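Local coordinates for protein dITP/XTP pyrophosphatase (Coxiella burnetii, PDB 3TQU) that probably hydrolyses non-canonical purine nucleoside triphosphates such as XTP, dITP and ITP to their monophosphates and diphosphate, clearing them from the nucleotide pool, at residues 38-43 and 57-62; 89-94 and 102-107; 119-124 and 161-166. All blocks are in the same frame, centred on the assembly; numbering follows the deposited sequence.

Interaction 1 of 3, residues 38-43 and 57-62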
loop_
_atom_site.group_PDB
_atom_site.type_symbol
_atom_site.label_atom_id
_atom_site.label_comp_id
_atom_site.label_asym_id
_atom_site.label_seq_id
_atom_site.Cartn_x
_atom_site.Cartn_y
_atom_site.Cartn_z
ATOM N N SER A 38 18.808 -10.846 -16.313
ATOM C CA SER A 38 18.008 -11.504 -17.338
ATOM C C SER A 38 16.625 -11.903 -16.834
ATOM O O SER A 38 16.106 -12.962 -17.189
ATOM C CB SER A 38 18.747 -12.714 -17.908
ATOM O OG SER A 38 19.938 -12.302 -18.553
ATOM N N VAL A 39 16.031 -11.046 -16.009
ATOM C CA VAL A 39 14.670 -11.257 -15.536
ATOM C C VAL A 39 13.673 -10.732 -16.563
ATOM O O VAL A 39 13.745 -9.571 -16.966
ATOM C CB VAL A 39 14.421 -10.540 -14.194
ATOM C CG1 VAL A 39 12.984 -10.736 -13.740
ATOM C CG2 VAL A 39 15.398 -11.040 -13.136
ATOM N N PRO A 40 12.738 -11.588 -16.995
ATOM C CA PRO A 40 11.718 -11.153 -17.954
ATOM C C PRO A 40 10.638 -10.311 -17.276
ATOM O O PRO A 40 10.456 -10.408 -16.061
ATOM C CB PRO A 40 11.124 -12.473 -18.444
ATOM C CG PRO A 40 11.303 -13.405 -17.297
ATOM C CD PRO A 40 12.593 -13.007 -16.630
ATOM N N ASP A 41 9.943 -9.487 -18.052
ATOM C CA ASP A 41 8.796 -8.749 -17.536
ATOM C C ASP A 41 7.715 -9.731 -17.102
ATOM O O ASP A 41 7.556 -10.797 -17.700
ATOM C CB ASP A 41 8.225 -7.810 -18.602
ATOM C CG ASP A 41 9.084 -6.580 -18.826
ATOM O OD1 ASP A 41 10.206 -6.519 -18.286
ATOM O OD2 ASP A 41 8.635 -5.673 -19.556
ATOM N N ILE A 42 6.976 -9.368 -16.060
ATOM C CA ILE A 42 5.833 -10.153 -15.619
ATOM C C ILE A 42 4.567 -9.344 -15.872
ATOM O O ILE A 42 4.585 -8.118 -15.790
ATOM C CB ILE A 42 5.941 -10.517 -14.121
ATOM C CG1 ILE A 42 4.789 -11.432 -13.707
ATOM C CG2 ILE A 42 5.972 -9.257 -13.266
ATOM C CD1 ILE A 42 4.920 -11.989 -12.305
ATOM N N GLU A 43 3.473 -10.027 -16.190
ATOM C CA GLU A 43 2.225 -9.352 -16.535
ATOM C C GLU A 43 1.574 -8.647 -15.345
ATOM O O GLU A 43 1.447 -9.217 -14.263
ATOM C CB GLU A 43 1.237 -10.345 -17.155
ATOM C CG GLU A 43 -0.088 -9.720 -17.562
ATOM C CD GLU A 43 -1.071 -10.733 -18.120
ATOM O OE1 GLU A 43 -0.698 -11.919 -18.249
ATOM O OE2 GLU A 43 -2.219 -10.344 -18.425
ATOM N N ALA A 57 7.687 -6.156 -8.128
ATOM C CA ALA A 57 8.791 -6.186 -7.177
ATOM C C ALA A 57 9.029 -7.598 -6.644
ATOM O O ALA A 57 10.171 -8.043 -6.533
ATOM C CB ALA A 57 8.543 -5.209 -6.032
ATOM N N ARG A 58 7.952 -8.306 -6.318
ATOM C CA ARG A 58 8.079 -9.666 -5.811
ATOM C C ARG A 58 8.720 -10.578 -6.847
ATOM O O ARG A 58 9.526 -11.447 -6.509
ATOM C CB ARG A 58 6.726 -10.240 -5.397
ATOM C CG ARG A 58 6.839 -11.661 -4.858
ATOM C CD ARG A 58 5.539 -12.438 -4.972
ATOM N NE ARG A 58 4.467 -11.875 -4.161
ATOM C CZ ARG A 58 3.360 -11.345 -4.666
ATOM N NH1 ARG A 58 3.187 -11.304 -5.977
ATOM N NH2 ARG A 58 2.429 -10.856 -3.865
ATOM N N HIS A 59 8.345 -10.381 -8.107
ATOM C CA HIS A 59 8.896 -11.158 -9.211
ATOM C C HIS A 59 10.401 -10.947 -9.309
ATOM O O HIS A 59 11.174 -11.907 -9.347
ATOM C CB HIS A 59 8.219 -10.756 -10.524
ATOM C CG HIS A 59 8.779 -11.440 -11.731
ATOM N ND1 HIS A 59 8.726 -12.806 -11.906
ATOM C CD2 HIS A 59 9.390 -10.943 -12.832
ATOM C CE1 HIS A 59 9.286 -13.121 -13.060
ATOM N NE2 HIS A 59 9.698 -12.008 -13.641
ATOM N N ALA A 60 10.812 -9.684 -9.343
ATOM C CA ALA A 60 12.224 -9.344 -9.450
ATOM C C ALA A 60 13.028 -9.917 -8.284
ATOM O O ALA A 60 14.128 -10.445 -8.473
ATOM C CB ALA A 60 12.401 -7.834 -9.537
ATOM N N ALA A 61 12.475 -9.813 -7.078
ATOM C CA ALA A 61 13.150 -10.308 -5.882
ATOM C C ALA A 61 13.278 -11.825 -5.911
ATOM O O ALA A 61 14.303 -12.383 -5.520
ATOM C CB ALA A 61 12.400 -9.869 -4.624
ATOM N N LYS A 62 12.221 -12.483 -6.370
ATOM C CA LYS A 62 12.198 -13.934 -6.457
ATOM C C LYS A 62 13.312 -14.445 -7.365
ATOM O O LYS A 62 14.048 -15.365 -7.010
ATOM C CB LYS A 62 10.841 -14.403 -6.980
ATOM C CG LYS A 62 10.658 -15.909 -6.972
ATOM C CD LYS A 62 9.350 -16.296 -7.638
ATOM C CE LYS A 62 9.087 -17.784 -7.507
ATOM N NZ LYS A 62 8.961 -18.184 -6.080
#
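His59 reaches out from helix 49-64 and meets the loop 38-43 with both its ring nitrogen NE2 and its ring face, a compact example of how one imidazole can hold an irregular chain against a helix.

The polar part is a single hydrogen bond. His59 NE2 donates to the carbonyl O of Pro40 over 3.0 Å, and the acceptor lies at the edge of the imidazole, close to its plane. The bond is bent, with an angle of 136° at the hydrogen, and the nitrogen is tilted from the plane of the carbonyl group. Because proline has no backbone N-H, the carbonyl is the one polar backbone group that Pro40 can offer.

The apolar part is built by two branched side chains. Ile42 lies over one face of the imidazole in a CH-pi contact, its CB 3.9 Å from the centroid of the His59 ring and displaced toward the rim. Its CG1 stands anti to the backbone N (chi1 -176°), and the extended chain carries CD1 along the ring to 3.9 Å from His59 ND1, while CG2 packs against His59 CB. Val39 points back at the imidazole from the loop side, and its CG1, neither over the face nor at the edge, comes 3.5 Å from His59 NE2.

The loop lies between strand 29-33 and helix 49-64, and the segment ends at Glu43, a predicted magnesium ligand. Asp41 accepts a hydrogen bond from Gln12, a predicted substrate-binding residue, and Val39 also packs on Gln63 and Thr64, further along the same helix.

With NE2 as donor, the ring would carry a proton there, as in the neutral NE2-H tautomer or an imidazolium; the bond and the isoleucine over the face together would restrict rotation of the ring.

Interaction 2 of 3, residues 89-94 and 102-107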
loop_
_atom_site.group_PDB
_atom_site.type_symbol
_atom_site.label_atom_id
_atom_site.label_comp_id
_atom_site.label_asym_id
_atom_site.label_seq_id
_atom_site.Cartn_x
_atom_site.Cartn_y
_atom_site.Cartn_z
ATOM N N SER A 89 -2.273 2.812 -19.755
ATOM C CA SER A 89 -1.466 2.524 -20.937
ATOM C C SER A 89 -2.253 1.774 -22.014
ATOM O O SER A 89 -1.885 1.800 -23.189
ATOM C CB SER A 89 -0.218 1.728 -20.549
ATOM O OG SER A 89 -0.570 0.487 -19.962
ATOM N N ARG A 90 -3.336 1.117 -21.608
ATOM C CA ARG A 90 -4.121 0.281 -22.517
ATOM C C ARG A 90 -5.403 0.967 -22.987
ATOM O O ARG A 90 -6.181 0.393 -23.750
ATOM C CB ARG A 90 -4.481 -1.041 -21.836
ATOM C CG ARG A 90 -3.310 -1.988 -21.627
ATOM C CD ARG A 90 -3.711 -3.161 -20.739
ATOM N NE ARG A 90 -3.885 -2.756 -19.346
ATOM C CZ ARG A 90 -4.370 -3.543 -18.390
ATOM N NH1 ARG A 90 -4.742 -4.784 -18.671
ATOM N NH2 ARG A 90 -4.490 -3.086 -17.151
ATOM N N TYR A 91 -5.606 2.201 -22.540
ATOM C CA TYR A 91 -6.889 2.881 -22.694
ATOM C C TYR A 91 -7.378 3.021 -24.138
ATOM O O TYR A 91 -8.582 3.028 -24.388
ATOM C CB TYR A 91 -6.841 4.251 -22.013
ATOM C CG TYR A 91 -8.201 4.856 -21.764
ATOM C CD1 TYR A 91 -9.146 4.192 -20.991
ATOM C CD2 TYR A 91 -8.536 6.098 -22.285
ATOM C CE1 TYR A 91 -10.388 4.742 -20.754
ATOM C CE2 TYR A 91 -9.776 6.658 -22.051
ATOM C CZ TYR A 91 -10.698 5.975 -21.285
ATOM O OH TYR A 91 -11.933 6.529 -21.051
ATOM N N ALA A 92 -6.452 3.135 -25.085
ATOM C CA ALA A 92 -6.830 3.300 -26.487
ATOM C C ALA A 92 -6.480 2.075 -27.328
ATOM O O ALA A 92 -6.239 2.186 -28.527
ATOM C CB ALA A 92 -6.185 4.553 -27.072
ATOM N N GLY A 93 -6.457 0.910 -26.692
ATOM C CA GLY A 93 -6.126 -0.329 -27.373
ATOM C C GLY A 93 -4.631 -0.578 -27.394
ATOM O O GLY A 93 -3.848 0.271 -26.976
ATOM N N LYS A 94 -4.231 -1.750 -27.875
ATOM C CA LYS A 94 -2.814 -2.077 -27.978
ATOM C C LYS A 94 -2.207 -1.421 -29.215
ATOM O O LYS A 94 -2.895 -1.191 -30.210
ATOM C CB LYS A 94 -2.605 -3.591 -28.029
ATOM C CG LYS A 94 -2.815 -4.194 -29.407
ATOM C CD LYS A 94 -2.492 -5.680 -29.427
ATOM C CE LYS A 94 -3.508 -6.480 -28.630
ATOM N NZ LYS A 94 -3.266 -7.945 -28.744
ATOM N N ILE A 102 -4.722 10.321 -25.522
ATOM C CA ILE A 102 -5.181 11.657 -25.160
ATOM C C ILE A 102 -6.551 11.929 -25.773
ATOM O O ILE A 102 -7.441 12.475 -25.117
ATOM C CB ILE A 102 -4.186 12.737 -25.627
ATOM C CG1 ILE A 102 -2.927 12.705 -24.759
ATOM C CG2 ILE A 102 -4.827 14.111 -25.573
ATOM C CD1 ILE A 102 -1.770 13.490 -25.326
ATOM N N GLN A 103 -6.719 11.536 -27.031
ATOM C CA GLN A 103 -7.980 11.759 -27.728
ATOM C C GLN A 103 -9.116 10.926 -27.148
ATOM O O GLN A 103 -10.252 11.390 -27.068
ATOM C CB GLN A 103 -7.827 11.495 -29.228
ATOM C CG GLN A 103 -7.109 12.613 -29.959
ATOM C CD GLN A 103 -7.804 13.950 -29.786
ATOM O OE1 GLN A 103 -9.026 14.044 -29.902
ATOM N NE2 GLN A 103 -7.031 14.991 -29.493
ATOM N N LYS A 104 -8.812 9.697 -26.744
ATOM C CA LYS A 104 -9.833 8.837 -26.157
ATOM C C LYS A 104 -10.308 9.389 -24.815
ATOM O O LYS A 104 -11.499 9.350 -24.503
ATOM C CB LYS A 104 -9.326 7.402 -26.009
ATOM C CG LYS A 104 -10.400 6.425 -25.549
ATOM C CD LYS A 104 -10.207 5.049 -26.166
ATOM C CE LYS A 104 -11.342 4.107 -25.785
ATOM N NZ LYS A 104 -11.411 3.866 -24.316
ATOM N N VAL A 105 -9.378 9.910 -24.022
ATOM C CA VAL A 105 -9.737 10.542 -22.759
ATOM C C VAL A 105 -10.619 11.764 -22.991
ATOM O O VAL A 105 -11.625 11.955 -22.305
ATOM C CB VAL A 105 -8.492 10.944 -21.953
ATOM C CG1 VAL A 105 -8.846 11.995 -20.907
ATOM C CG2 VAL A 105 -7.872 9.717 -21.303
ATOM N N LEU A 106 -10.243 12.586 -23.967
ATOM C CA LEU A 106 -11.011 13.783 -24.288
ATOM C C LEU A 106 -12.418 13.427 -24.769
ATOM O O LEU A 106 -13.392 14.078 -24.392
ATOM C CB LEU A 106 -10.284 14.637 -25.331
ATOM C CG LEU A 106 -8.993 15.319 -24.871
ATOM C CD1 LEU A 106 -8.285 16.006 -26.036
ATOM C CD2 LEU A 106 -9.273 16.311 -23.751
ATOM N N GLU A 107 -12.518 12.391 -25.597
ATOM C CA GLU A 107 -13.815 11.924 -26.082
ATOM C C GLU A 107 -14.668 11.375 -24.943
ATOM O O GLU A 107 -15.871 11.639 -24.872
ATOM C CB GLU A 107 -13.640 10.846 -27.156
ATOM C CG GLU A 107 -13.037 11.343 -28.458
ATOM C CD GLU A 107 -12.861 10.234 -29.478
ATOM O OE1 GLU A 107 -13.162 9.066 -29.148
ATOM O OE2 GLU A 107 -12.425 10.531 -30.611
#
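Lys104 arches over the ring of Tyr91, its NZ 3.8 Å from the centroid of the Tyr91 ring and only 11° off the normal, a cation-pi contact centred on the face. The two side chains run obliquely to one another. Lys104 starts at the CD2-CE2 side of the ring, where its CG lies 3.6 Å from Tyr91 CE2, and bends at chi2 (146°) and again at chi4 (-62°), which brings NZ back above the centre. There Lys104 NZ also donates a hydrogen bond of 3.0 Å to Tyr91 O, so the residue that supplies the aromatic face also supplies the acceptor.

That carbonyl belongs to a type I beta turn, Arg90 to Gly93, closed by the bond from Gly93 N to Arg90 O. The turn lies in the loop between strand 68-77 and helix 98-112, against the helix that follows.

Val105 stands roughly perpendicular to the tyrosine side chain, bringing CG2 to 3.7 Å from Tyr91 CE2, while CD of Lys104 rests 3.8 Å from CA of Ala92. Tyr159, a predicted substrate-binding residue, packs against both Tyr91 and Val105.

Interaction 3 of 3, residues 119-124 and 161-166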
loop_
_atom_site.group_PDB
_atom_site.type_symbol
_atom_site.label_atom_id
_atom_site.label_comp_id
_atom_site.label_asym_id
_atom_site.label_seq_id
_atom_site.Cartn_x
_atom_site.Cartn_y
_atom_site.Cartn_z
ATOM N N ALA A 119 -8.968 15.298 -11.886
ATOM C CA ALA A 119 -8.156 14.129 -12.182
ATOM C C ALA A 119 -6.925 14.109 -11.289
ATOM O O ALA A 119 -6.573 15.117 -10.682
ATOM C CB ALA A 119 -7.751 14.120 -13.650
ATOM N N SER A 120 -6.277 12.954 -11.208
ATOM C CA SER A 120 -5.069 12.814 -10.411
ATOM C C SER A 120 -4.116 11.830 -11.066
ATOM O O SER A 120 -4.548 10.836 -11.657
ATOM C CB SER A 120 -5.407 12.330 -8.999
ATOM O OG SER A 120 -6.359 13.177 -8.384
ATOM N N PHE A 121 -2.823 12.129 -10.981
ATOM C CA PHE A 121 -1.781 11.170 -11.324
ATOM C C PHE A 121 -1.375 10.450 -10.048
ATOM O O PHE A 121 -1.258 11.080 -8.994
ATOM C CB PHE A 121 -0.550 11.879 -11.889
ATOM C CG PHE A 121 -0.546 12.010 -13.383
ATOM C CD1 PHE A 121 -0.600 10.886 -14.190
ATOM C CD2 PHE A 121 -0.446 13.255 -13.980
ATOM C CE1 PHE A 121 -0.584 11.003 -15.569
ATOM C CE2 PHE A 121 -0.426 13.379 -15.361
ATOM C CZ PHE A 121 -0.496 12.250 -16.153
ATOM N N HIS A 122 -1.151 9.143 -10.146
ATOM C CA HIS A 122 -0.728 8.354 -8.996
ATOM C C HIS A 122 0.560 7.614 -9.301
ATOM O O HIS A 122 0.734 7.079 -10.399
ATOM C CB HIS A 122 -1.802 7.334 -8.612
ATOM C CG HIS A 122 -3.085 7.948 -8.159
ATOM N ND1 HIS A 122 -3.419 8.079 -6.828
ATOM C CD2 HIS A 122 -4.119 8.472 -8.860
ATOM C CE1 HIS A 122 -4.604 8.654 -6.728
ATOM N NE2 HIS A 122 -5.051 8.902 -7.947
ATOM N N CYS A 123 1.460 7.577 -8.323
ATOM C CA CYS A 123 2.639 6.729 -8.406
ATOM C C CYS A 123 2.774 5.928 -7.121
ATOM O O CYS A 123 2.893 6.499 -6.035
ATOM C CB CYS A 123 3.903 7.555 -8.626
ATOM S SG CYS A 123 5.416 6.558 -8.585
ATOM N N VAL A 124 2.751 4.607 -7.246
ATOM C CA VAL A 124 2.898 3.744 -6.085
ATOM C C VAL A 124 4.167 2.929 -6.234
ATOM O O VAL A 124 4.328 2.187 -7.204
ATOM C CB VAL A 124 1.697 2.794 -5.915
ATOM C CG1 VAL A 124 1.879 1.921 -4.665
ATOM C CG2 VAL A 124 0.400 3.584 -5.832
ATOM N N PRO A 161 0.137 16.483 -21.784
ATOM C CA PRO A 161 -0.430 17.639 -22.492
ATOM C C PRO A 161 -1.852 18.026 -22.064
ATOM O O PRO A 161 -2.239 19.172 -22.284
ATOM C CB PRO A 161 -0.422 17.192 -23.959
ATOM C CG PRO A 161 0.664 16.174 -24.033
ATOM C CD PRO A 161 0.596 15.443 -22.721
ATOM N N ILE A 162 -2.616 17.107 -21.477
ATOM C CA ILE A 162 -3.973 17.444 -21.039
ATOM C C ILE A 162 -4.138 17.475 -19.520
ATOM O O ILE A 162 -5.254 17.606 -19.018
ATOM C CB ILE A 162 -5.049 16.508 -21.642
ATOM C CG1 ILE A 162 -4.764 15.047 -21.283
ATOM C CG2 ILE A 162 -5.152 16.708 -23.150
ATOM C CD1 ILE A 162 -5.860 14.086 -21.725
ATOM N N PHE A 163 -3.036 17.357 -18.788
ATOM C CA PHE A 163 -3.110 17.421 -17.337
ATOM C C PHE A 163 -2.814 18.830 -16.833
ATOM O O PHE A 163 -1.660 19.197 -16.621
ATOM C CB PHE A 163 -2.167 16.413 -16.687
ATOM C CG PHE A 163 -2.364 16.279 -15.207
ATOM C CD1 PHE A 163 -3.395 15.503 -14.704
ATOM C CD2 PHE A 163 -1.533 16.937 -14.318
ATOM C CE1 PHE A 163 -3.588 15.381 -13.339
ATOM C CE2 PHE A 163 -1.718 16.815 -12.953
ATOM C CZ PHE A 163 -2.746 16.034 -12.465
ATOM N N TYR A 164 -3.873 19.613 -16.655
ATOM C CA TYR A 164 -3.753 20.988 -16.186
ATOM C C TYR A 164 -3.403 21.026 -14.703
ATOM O O TYR A 164 -4.062 20.384 -13.882
ATOM C CB TYR A 164 -5.055 21.748 -16.446
ATOM C CG TYR A 164 -5.034 23.198 -16.004
ATOM C CD1 TYR A 164 -5.691 23.602 -14.849
ATOM C CD2 TYR A 164 -4.362 24.162 -16.746
ATOM C CE1 TYR A 164 -5.680 24.926 -14.444
ATOM C CE2 TYR A 164 -4.344 25.488 -16.347
ATOM C CZ TYR A 164 -5.004 25.862 -15.194
ATOM O OH TYR A 164 -4.993 27.177 -14.788
ATOM N N VAL A 165 -2.363 21.780 -14.366
ATOM C CA VAL A 165 -1.901 21.883 -12.988
ATOM C C VAL A 165 -2.287 23.240 -12.415
ATOM O O VAL A 165 -1.606 24.234 -12.657
ATOM C CB VAL A 165 -0.376 21.707 -12.902
ATOM C CG1 VAL A 165 0.080 21.693 -11.450
ATOM C CG2 VAL A 165 0.041 20.425 -13.610
ATOM N N PRO A 166 -3.391 23.280 -11.653
ATOM C CA PRO A 166 -3.983 24.510 -11.119
ATOM C C PRO A 166 -2.969 25.412 -10.424
ATOM O O PRO A 166 -3.022 26.631 -10.592
ATOM C CB PRO A 166 -5.009 23.988 -10.110
ATOM C CG PRO A 166 -5.423 22.676 -10.664
ATOM C CD PRO A 166 -4.167 22.088 -11.264
#
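Ala119 opens the contact by presenting its methyl group to Phe163, with CB 4.4 Å from CE1 of that ring; its carbonyl O approaches the same ring carbon obliquely, at 4.0 Å. Ser120 turns its side chain to the other side of the strand, as alternation requires, and touches through the backbone: its CA lies near the plane of the Phe163 ring, 4.2 Å from CE1.

Phe121 carries the main contact. Its CD2 sits 3.6 Å above the plane of the Phe163 ring, over the centre, and its CE2 comes within 3.5 Å of Phe163 CG. The planes meet at 49°, an oblique aromatic pair in which CD2 and CE2 of Phe121 lie over a face of Phe163. Phe163 reaches the strand because chi1 (-171°) turns CG away from its own backbone N, and the two side chains pass alongside each other, pointing opposite ways.

Around this pair, His185, a predicted substrate-binding residue, stacks on Phe121. Strand 163-165 runs at 97° to the segment 119-124, with strand 137-147 between them in the sheet order; Trp143 of that middle strand meets the Phe163 ring, while helix 98-112 packs on Pro161 and Ile162.

Interaction 3 is the buried contact of the three, apolar and aromatic, with no hydrogen bond across it, and joins two strands of the central sheet. Interactions 1 and 2 lie nearer the surface, each centred about 17 Å from the chain centre, and both tie a loop to the helix that follows it by pairing a hydrogen bond to a backbone carbonyl with contact over a ring face. They differ in who supplies the ring: the helix in interaction 1, the loop in interaction 2. Interactions 2 and 3 touch directly, Ile102 and Val105 packing on Ile162, whereas interaction 1 stands apart, its centre about 27 and 28 Å from the centres of the other two.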